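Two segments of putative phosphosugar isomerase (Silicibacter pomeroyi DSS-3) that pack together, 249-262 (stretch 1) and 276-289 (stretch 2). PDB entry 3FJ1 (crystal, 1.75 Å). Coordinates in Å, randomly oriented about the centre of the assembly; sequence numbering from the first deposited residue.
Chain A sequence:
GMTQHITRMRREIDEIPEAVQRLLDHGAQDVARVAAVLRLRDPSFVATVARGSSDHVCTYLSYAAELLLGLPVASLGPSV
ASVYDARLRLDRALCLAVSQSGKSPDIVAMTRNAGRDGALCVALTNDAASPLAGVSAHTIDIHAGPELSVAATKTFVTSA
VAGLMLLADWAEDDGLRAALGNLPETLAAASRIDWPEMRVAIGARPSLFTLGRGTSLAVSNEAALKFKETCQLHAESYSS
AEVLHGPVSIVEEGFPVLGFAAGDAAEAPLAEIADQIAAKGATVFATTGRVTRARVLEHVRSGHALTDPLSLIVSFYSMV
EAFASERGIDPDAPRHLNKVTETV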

ATOM      1  N   SER A 249     -13.184  -7.275  13.263  1.00 30.11           N
ATOM      2  CA  SER A 249     -14.326  -6.401  13.488  1.00 29.63           C
ATOM      3  C   SER A 249     -13.853  -5.165  14.204  1.00 29.16           C
ATOM      4  O   SER A 249     -13.433  -5.237  15.373  1.00 28.72           O
ATOM      5  N   ILE A 250     -13.917  -4.036  13.490  1.00 28.75           N
ATOM      6  CA  ILE A 250     -13.574  -2.731  14.036  1.00 28.75           C
ATOM      7  C   ILE A 250     -14.396  -2.426  15.282  1.00 28.24           C
ATOM      8  O   ILE A 250     -13.845  -2.003  16.277  1.00 27.60           O
ATOM      9  N   VAL A 251     -15.702  -2.683  15.232  1.00 28.24           N
ATOM     10  CA  VAL A 251     -16.592  -2.439  16.375  1.00 28.31           C
ATOM     11  C   VAL A 251     -16.268  -3.308  17.607  1.00 28.67           C
ATOM     12  O   VAL A 251     -16.232  -2.816  18.746  1.00 28.54           O
ATOM     13  N   GLU A 252     -16.045  -4.599  17.383  1.00 28.91           N
ATOM     14  CA  GLU A 252     -15.728  -5.546  18.469  1.00 29.15           C
ATOM     15  C   GLU A 252     -14.392  -5.217  19.182  1.00 28.04           C
ATOM     16  O   GLU A 252     -14.184  -5.578  20.343  1.00 27.14           O
ATOM     17  N   GLU A 253     -13.486  -4.528  18.485  1.00 27.00           N
ATOM     18  CA  GLU A 253     -12.206  -4.150  19.064  1.00 26.43           C
ATOM     19  C   GLU A 253     -12.364  -3.153  20.209  1.00 24.66           C
ATOM     20  O   GLU A 253     -11.553  -3.133  21.128  1.00 23.89           O
ATOM     21  N   GLY A 254     -13.394  -2.319  20.131  1.00 23.11           N
ATOM     22  CA  GLY A 254     -13.670  -1.335  21.168  1.00 21.89           C
ATOM     23  C   GLY A 254     -12.692  -0.168  21.264  1.00 20.25           C
ATOM     24  O   GLY A 254     -12.523   0.401  22.347  1.00 20.54           O
ATOM     25  N   PHE A 255     -12.037   0.188  20.157  1.00 18.78           N
ATOM     26  CA  PHE A 255     -11.138   1.328  20.148  1.00 17.40           C
ATOM     27  C   PHE A 255     -11.732   2.518  19.375  1.00 15.77           C
ATOM     28  O   PHE A 255     -12.596   2.323  18.496  1.00 14.61           O
ATOM     29  N   PRO A 256     -11.272   3.746  19.707  1.00 14.11           N
ATOM     30  CA  PRO A 256     -11.800   4.921  19.021  1.00 13.22           C
ATOM     31  C   PRO A 256     -11.466   4.917  17.520  1.00 12.29           C
ATOM     32  O   PRO A 256     -10.398   4.431  17.088  1.00 11.31           O
ATOM     33  N   VAL A 257     -12.388   5.484  16.748  1.00 11.34           N
ATOM     34  CA  VAL A 257     -12.260   5.557  15.299  1.00 10.45           C
ATOM     35  C   VAL A 257     -12.242   7.034  14.909  1.00  9.80           C
ATOM     36  O   VAL A 257     -13.055   7.820  15.389  1.00  9.83           O
ATOM     37  N   LEU A 258     -11.294   7.414  14.059  1.00  9.52           N
ATOM     38  CA  LEU A 258     -11.172   8.785  13.610  1.00  9.49           C
ATOM     39  C   LEU A 258     -11.307   8.843  12.091  1.00  9.46           C
ATOM     40  O   LEU A 258     -10.435   8.338  11.367  1.00 10.76           O
ATOM     41  N   GLY A 259     -12.382   9.457  11.605  1.00  8.74           N
ATOM     42  CA  GLY A 259     -12.613   9.603  10.179  1.00  9.09           C
ATOM     43  C   GLY A 259     -12.084  10.918   9.623  1.00  9.17           C
ATOM     44  O   GLY A 259     -12.574  11.990   9.983  1.00 10.28           O
ATOM     45  N   PHE A 260     -11.077  10.809   8.756  1.00  8.48           N
ATOM     46  CA  PHE A 260     -10.492  11.936   8.036  1.00  8.68           C
ATOM     47  C   PHE A 260     -11.362  12.263   6.831  1.00  9.24           C
ATOM     48  O   PHE A 260     -11.349  11.541   5.830  1.00  9.42           O
ATOM     49  N   ALA A 261     -12.138  13.340   6.969  1.00  9.77           N
ATOM     50  CA  ALA A 261     -13.004  13.847   5.884  1.00 10.35           C
ATOM     51  C   ALA A 261     -12.557  15.229   5.390  1.00 10.67           C
ATOM     52  O   ALA A 261     -12.499  16.180   6.169  1.00  9.82           O
ATOM     53  N   ALA A 262     -12.203  15.322   4.107  1.00 10.66           N
ATOM     54  CA  ALA A 262     -11.902  16.575   3.455  1.00 10.63           C
ATOM     55  C   ALA A 262     -13.205  17.090   2.850  1.00 10.42           C
ATOM     56  O   ALA A 262     -14.164  16.330   2.697  1.00 11.53           O
ATOM     57  N   GLN A 276     -22.539   4.832  10.460  1.00 14.10           N
ATOM     58  CA  GLN A 276     -22.919   3.418  10.526  1.00 15.29           C
ATOM     59  C   GLN A 276     -22.160   2.705  11.642  1.00 14.28           C
ATOM     60  O   GLN A 276     -22.735   1.889  12.403  1.00 13.83           O
ATOM     61  N   ILE A 277     -20.874   3.042  11.735  1.00 12.98           N
ATOM     62  CA  ILE A 277     -19.998   2.498  12.763  1.00 12.89           C
ATOM     63  C   ILE A 277     -20.496   2.963  14.157  1.00 12.83           C
ATOM     64  O   ILE A 277     -20.654   2.135  15.087  1.00 12.90           O
ATOM     65  N   ALA A 278     -20.780   4.265  14.298  1.00 12.74           N
ATOM     66  CA  ALA A 278     -21.316   4.827  15.551  1.00 13.16           C
ATOM     67  C   ALA A 278     -22.661   4.201  15.930  1.00 13.50           C
ATOM     68  O   ALA A 278     -22.952   4.009  17.118  1.00 13.02           O
ATOM     69  N   ALA A 279     -23.475   3.871  14.930  1.00 13.49           N
ATOM     70  CA  ALA A 279     -24.786   3.217  15.165  1.00 15.19           C
ATOM     71  C   ALA A 279     -24.644   1.775  15.727  1.00 16.05           C
ATOM     72  O   ALA A 279     -25.599   1.218  16.274  1.00 16.28           O
ATOM     73  N   LYS A 280     -23.462   1.181  15.605  1.00 17.39           N
ATOM     74  CA  LYS A 280     -23.186  -0.131  16.214  1.00 18.79           C
ATOM     75  C   LYS A 280     -22.651  -0.032  17.647  1.00 18.28           C
ATOM     76  O   LYS A 280     -22.337  -1.060  18.266  1.00 18.77           O
ATOM     77  N   GLY A 281     -22.563   1.191  18.172  1.00 16.71           N
ATOM     78  CA  GLY A 281     -22.109   1.465  19.529  1.00 16.39           C
ATOM     79  C   GLY A 281     -20.646   1.854  19.691  1.00 15.47           C
ATOM     80  O   GLY A 281     -20.201   2.143  20.792  1.00 15.18           O
ATOM     81  N   ALA A 282     -19.895   1.861  18.600  1.00 15.34           N
ATOM     82  CA  ALA A 282     -18.483   2.264  18.629  1.00 14.80           C
ATOM     83  C   ALA A 282     -18.300   3.758  18.883  1.00 14.92           C
ATOM     84  O   ALA A 282     -19.201   4.567  18.652  1.00 15.02           O
ATOM     85  N   THR A 283     -17.107   4.101  19.358  1.00 14.43           N
ATOM     86  CA  THR A 283     -16.728   5.473  19.627  1.00 14.83           C
ATOM     87  C   THR A 283     -16.086   6.018  18.360  1.00 13.80           C
ATOM     88  O   THR A 283     -14.983   5.615  18.001  1.00 13.54           O
ATOM     89  N   VAL A 284     -16.811   6.889  17.666  1.00 12.84           N
ATOM     90  CA  VAL A 284     -16.377   7.413  16.382  1.00 12.70           C
ATOM     91  C   VAL A 284     -16.429   8.937  16.318  1.00 12.57           C
ATOM     92  O   VAL A 284     -17.398   9.567  16.785  1.00 13.06           O
ATOM     93  N   PHE A 285     -15.368   9.514  15.756  1.00 12.11           N
ATOM     94  CA  PHE A 285     -15.204  10.950  15.557  1.00 12.39           C
ATOM     95  C   PHE A 285     -14.907  11.179  14.077  1.00 12.24           C
ATOM     96  O   PHE A 285     -14.297  10.322  13.420  1.00 12.49           O
ATOM     97  N   ALA A 286     -15.323  12.313  13.522  1.00 11.25           N
ATOM     98  CA  ALA A 286     -15.016  12.584  12.102  1.00 11.41           C
ATOM     99  C   ALA A 286     -14.870  14.064  11.861  1.00 10.71           C
ATOM    100  O   ALA A 286     -15.557  14.843  12.506  1.00 10.50           O
ATOM    101  N   THR A 287     -13.995  14.452  10.926  1.00 10.31           N
ATOM    102  CA  THR A 287     -13.669  15.872  10.643  1.00  9.98           C
ATOM    103  C   THR A 287     -14.644  16.467   9.619  1.00 10.41           C
ATOM    104  O   THR A 287     -14.235  16.958   8.580  1.00  9.75           O
ATOM    105  N   THR A 288     -15.924  16.425   9.941  1.00 10.94           N
ATOM    106  CA  THR A 288     -16.962  16.918   9.062  1.00 11.90           C
ATOM    107  C   THR A 288     -18.244  17.147   9.852  1.00 12.57           C
ATOM    108  O   THR A 288     -18.580  16.390  10.767  1.00 12.02           O
ATOM    109  N   GLY A 289     -18.960  18.180   9.424  1.00 13.57           N
ATOM    110  CA  GLY A 289     -20.249  18.540   9.971  1.00 14.46           C
ATOM    111  C   GLY A 289     -21.350  17.637   9.481  1.00 15.48           C
ATOM    112  O   GLY A 289     -22.455  17.684  10.012  1.00 15.09           O
TER

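Backbone pairing sets where the side chains go. Val257, Leu258 and Gly259 run parallel to Val284, Phe285 and Ala286, held by hydrogen bonds such as Gly259 N to Phe285 O (2.8 Å, 174° at hydrogen). Side chains therefore alternate: Val257, Val284 and Ala286 occupy one face, Leu258 and Phe285 the other.

The apolar packing centres on Ile277 (chi1 m, chi2 t), which points toward stretch 1. Its CG2 lies 4.4 Å from Val251 CG2 and 4.5 Å from Val257 CG2, while its CD1 is 4.4 Å from Ile250 CD1; Val251 and Val257 are t, Ile250 t,t. Val251 CG2 also approaches Lys280 CD at 3.7 Å, although the lysine's end leads away. Across the strands, Val257 CB meets Val284 CG1 (Val284 t) at 4.1 Å. An ideal CB on Gly259 would sit only 3.4 Å from Ala286 CB, a tight fit. On the other face, Leu258 (t,t) brings CD2 to 4.4 Å from Thr287 CG2. Ala261 CB packs on Thr288 CG2 at 3.6 Å.

Among polar contacts, Thr287, rotamer p, extends the ladder by side chain: Ala261 N donates to Thr287 OG1 (2.8 Å, 152°).

Two waters bridge the stretches: water 2 donates to Phe255 O (2.9 Å) and accepts from Thr283 N (2.8 Å), both backbone atoms; water 1 donates to Gly254 O (2.9 Å) and has a weak bond to Thr283 OG1 (Thr283 m) at 3.4 Å.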

ATOM      1  CB  SER A 249     -15.420  -7.101  14.319  1.00 30.12           C
ATOM      2  OG  SER A 249     -16.404  -6.173  14.784  1.00 30.26           O
ATOM      3  CB  ILE A 250     -13.764  -1.600  12.976  1.00 29.01           C
ATOM      4  CG1 ILE A 250     -13.106  -0.304  13.437  1.00 29.47           C
ATOM      5  CG2 ILE A 250     -15.252  -1.370  12.627  1.00 29.76           C
ATOM      6  CD1 ILE A 250     -13.184   0.792  12.404  1.00 29.33           C
ATOM      7  CB  VAL A 251     -18.061  -2.697  15.994  1.00 28.54           C
ATOM      8  CG1 VAL A 251     -18.946  -2.565  17.219  1.00 28.77           C
ATOM      9  CG2 VAL A 251     -18.514  -1.758  14.864  1.00 28.51           C
ATOM     10  CB  GLU A 252     -15.715  -6.974  17.879  1.00 30.08           C
ATOM     11  CG  GLU A 252     -15.596  -8.133  18.881  1.00 30.90           C
ATOM     12  CD  GLU A 252     -15.614  -9.524  18.224  1.00 31.28           C
ATOM     13  OE1 GLU A 252     -16.231  -9.691  17.146  1.00 32.31           O
ATOM     14  OE2 GLU A 252     -15.019 -10.465  18.800  1.00 32.48           O
ATOM     15  CB  GLU A 253     -11.284  -3.579  17.991  1.00 27.98           C
ATOM     16  CG  GLU A 253     -10.633  -4.624  17.127  1.00 29.21           C
ATOM     17  CD  GLU A 253      -9.543  -5.351  17.882  1.00 30.62           C
ATOM     18  OE1 GLU A 253      -8.466  -4.754  18.114  1.00 31.98           O
ATOM     19  OE2 GLU A 253      -9.774  -6.513  18.264  1.00 31.66           O
ATOM     20  CB  PHE A 255      -9.781   0.942  19.578  1.00 17.98           C
ATOM     21  CG  PHE A 255      -9.091  -0.121  20.385  1.00 18.29           C
ATOM     22  CD1 PHE A 255      -8.680   0.145  21.690  1.00 18.48           C
ATOM     23  CD2 PHE A 255      -8.866  -1.382  19.858  1.00 18.29           C
ATOM     24  CE1 PHE A 255      -8.051  -0.832  22.444  1.00 18.38           C
ATOM     25  CE2 PHE A 255      -8.231  -2.365  20.604  1.00 18.33           C
ATOM     26  CZ  PHE A 255      -7.839  -2.097  21.907  1.00 18.59           C
ATOM     27  CB  PRO A 256     -11.083   6.106  19.697  1.00 13.67           C
ATOM     28  CG  PRO A 256     -10.497   5.581  20.934  1.00 13.88           C
ATOM     29  CD  PRO A 256     -10.270   4.115  20.722  1.00 14.06           C
ATOM     30  CB  VAL A 257     -13.443   4.834  14.631  1.00 11.12           C
ATOM     31  CG1 VAL A 257     -13.358   4.924  13.109  1.00 11.22           C
ATOM     32  CG2 VAL A 257     -13.515   3.373  15.104  1.00 10.90           C
ATOM     33  CB  LEU A 258      -9.808   9.314  14.021  1.00  9.56           C
ATOM     34  CG  LEU A 258      -9.563  10.819  14.057  1.00  9.33           C
ATOM     35  CD1 LEU A 258      -8.099  11.083  14.446  1.00  9.92           C
ATOM     36  CD2 LEU A 258      -9.978  11.604  12.820  1.00  9.77           C
ATOM     37  CB  PHE A 260      -9.046  11.646   7.627  1.00  8.20           C
ATOM     38  CG  PHE A 260      -8.082  11.694   8.793  1.00  8.22           C
ATOM     39  CD1 PHE A 260      -7.578  12.892   9.209  1.00  7.89           C
ATOM     40  CD2 PHE A 260      -7.701  10.544   9.471  1.00  7.81           C
ATOM     41  CE1 PHE A 260      -6.684  12.950  10.272  1.00  8.53           C
ATOM     42  CE2 PHE A 260      -6.809  10.585  10.514  1.00  7.80           C
ATOM     43  CZ  PHE A 260      -6.299  11.763  10.919  1.00  8.48           C
ATOM     44  CB  ALA A 261     -14.471  13.917   6.361  1.00 10.26           C
ATOM     45  CB  ALA A 262     -10.842  16.360   2.333  1.00  9.86           C
ATOM     46  CB  GLN A 276     -22.634   2.699   9.200  1.00 16.14           C
ATOM     47  CG  GLN A 276     -23.626   2.983   8.079  1.00 17.60           C
ATOM     48  CD  GLN A 276     -23.243   2.288   6.784  1.00 18.29           C
ATOM     49  OE1 GLN A 276     -22.701   1.169   6.796  1.00 19.99           O
ATOM     50  NE2 GLN A 276     -23.471   2.966   5.652  1.00 20.11           N
ATOM     51  CB  ILE A 277     -18.528   2.863  12.508  1.00 12.85           C
ATOM     52  CG1 ILE A 277     -18.025   2.231  11.200  1.00 13.16           C
ATOM     53  CG2 ILE A 277     -17.667   2.415  13.696  1.00 13.01           C
ATOM     54  CD1 ILE A 277     -16.712   2.787  10.745  1.00 13.44           C
ATOM     55  CB  ALA A 278     -21.454   6.361  15.432  1.00 13.95           C
ATOM     56  CB  ALA A 279     -25.639   3.236  13.894  1.00 14.28           C
ATOM     57  CB  LYS A 280     -22.192  -0.895  15.335  1.00 20.31           C
ATOM     58  CG  LYS A 280     -22.787  -1.286  13.975  1.00 21.34           C
ATOM     59  CD  LYS A 280     -21.755  -1.899  13.039  1.00 21.77           C
ATOM     60  CE  LYS A 280     -22.399  -2.440  11.746  1.00 22.43           C
ATOM     61  NZ  LYS A 280     -23.537  -3.397  12.078  1.00 23.59           N
ATOM     62  CB  ALA A 282     -17.791   1.868  17.322  1.00 13.90           C
ATOM     63  CB  THR A 283     -15.724   5.529  20.756  1.00 15.53           C
ATOM     64  OG1 THR A 283     -16.344   4.959  21.912  1.00 16.55           O
ATOM     65  CG2 THR A 283     -15.323   6.957  21.031  1.00 15.57           C
ATOM     66  CB  VAL A 284     -17.258   6.838  15.245  1.00 13.00           C
ATOM     67  CG1 VAL A 284     -16.656   7.216  13.867  1.00 12.23           C
ATOM     68  CG2 VAL A 284     -17.416   5.339  15.402  1.00 13.27           C
ATOM     69  CB  PHE A 285     -14.025  11.459  16.384  1.00 13.33           C
ATOM     70  CG  PHE A 285     -14.122  11.183  17.875  1.00 13.48           C
ATOM     71  CD1 PHE A 285     -13.687   9.966  18.422  1.00 14.02           C
ATOM     72  CD2 PHE A 285     -14.614  12.156  18.726  1.00 13.58           C
ATOM     73  CE1 PHE A 285     -13.768   9.742  19.786  1.00 13.99           C
ATOM     74  CE2 PHE A 285     -14.692  11.933  20.073  1.00 14.39           C
ATOM     75  CZ  PHE A 285     -14.257  10.718  20.603  1.00 14.16           C
ATOM     76  CB  ALA A 286     -16.058  11.970  11.183  1.00 11.20           C
ATOM     77  CB  THR A 287     -12.219  16.048  10.117  1.00  9.27           C
ATOM     78  OG1 THR A 287     -12.089  15.383   8.851  1.00  8.81           O
ATOM     79  CG2 THR A 287     -11.140  15.431  11.094  1.00  9.70           C
ATOM     80  CB  THR A 288     -17.245  15.948   7.899  1.00 11.36           C
ATOM     81  OG1 THR A 288     -18.456  16.334   7.240  1.00 11.40           O
ATOM     82  CG2 THR A 288     -17.366  14.504   8.384  1.00 12.00           C
TER
HETATM   83  O   HOH W   1     -13.525   3.075  22.452  1.00 20.81           O
HETATM   84  O   HOH W   2     -15.220   2.121  19.798  1.00 19.81           O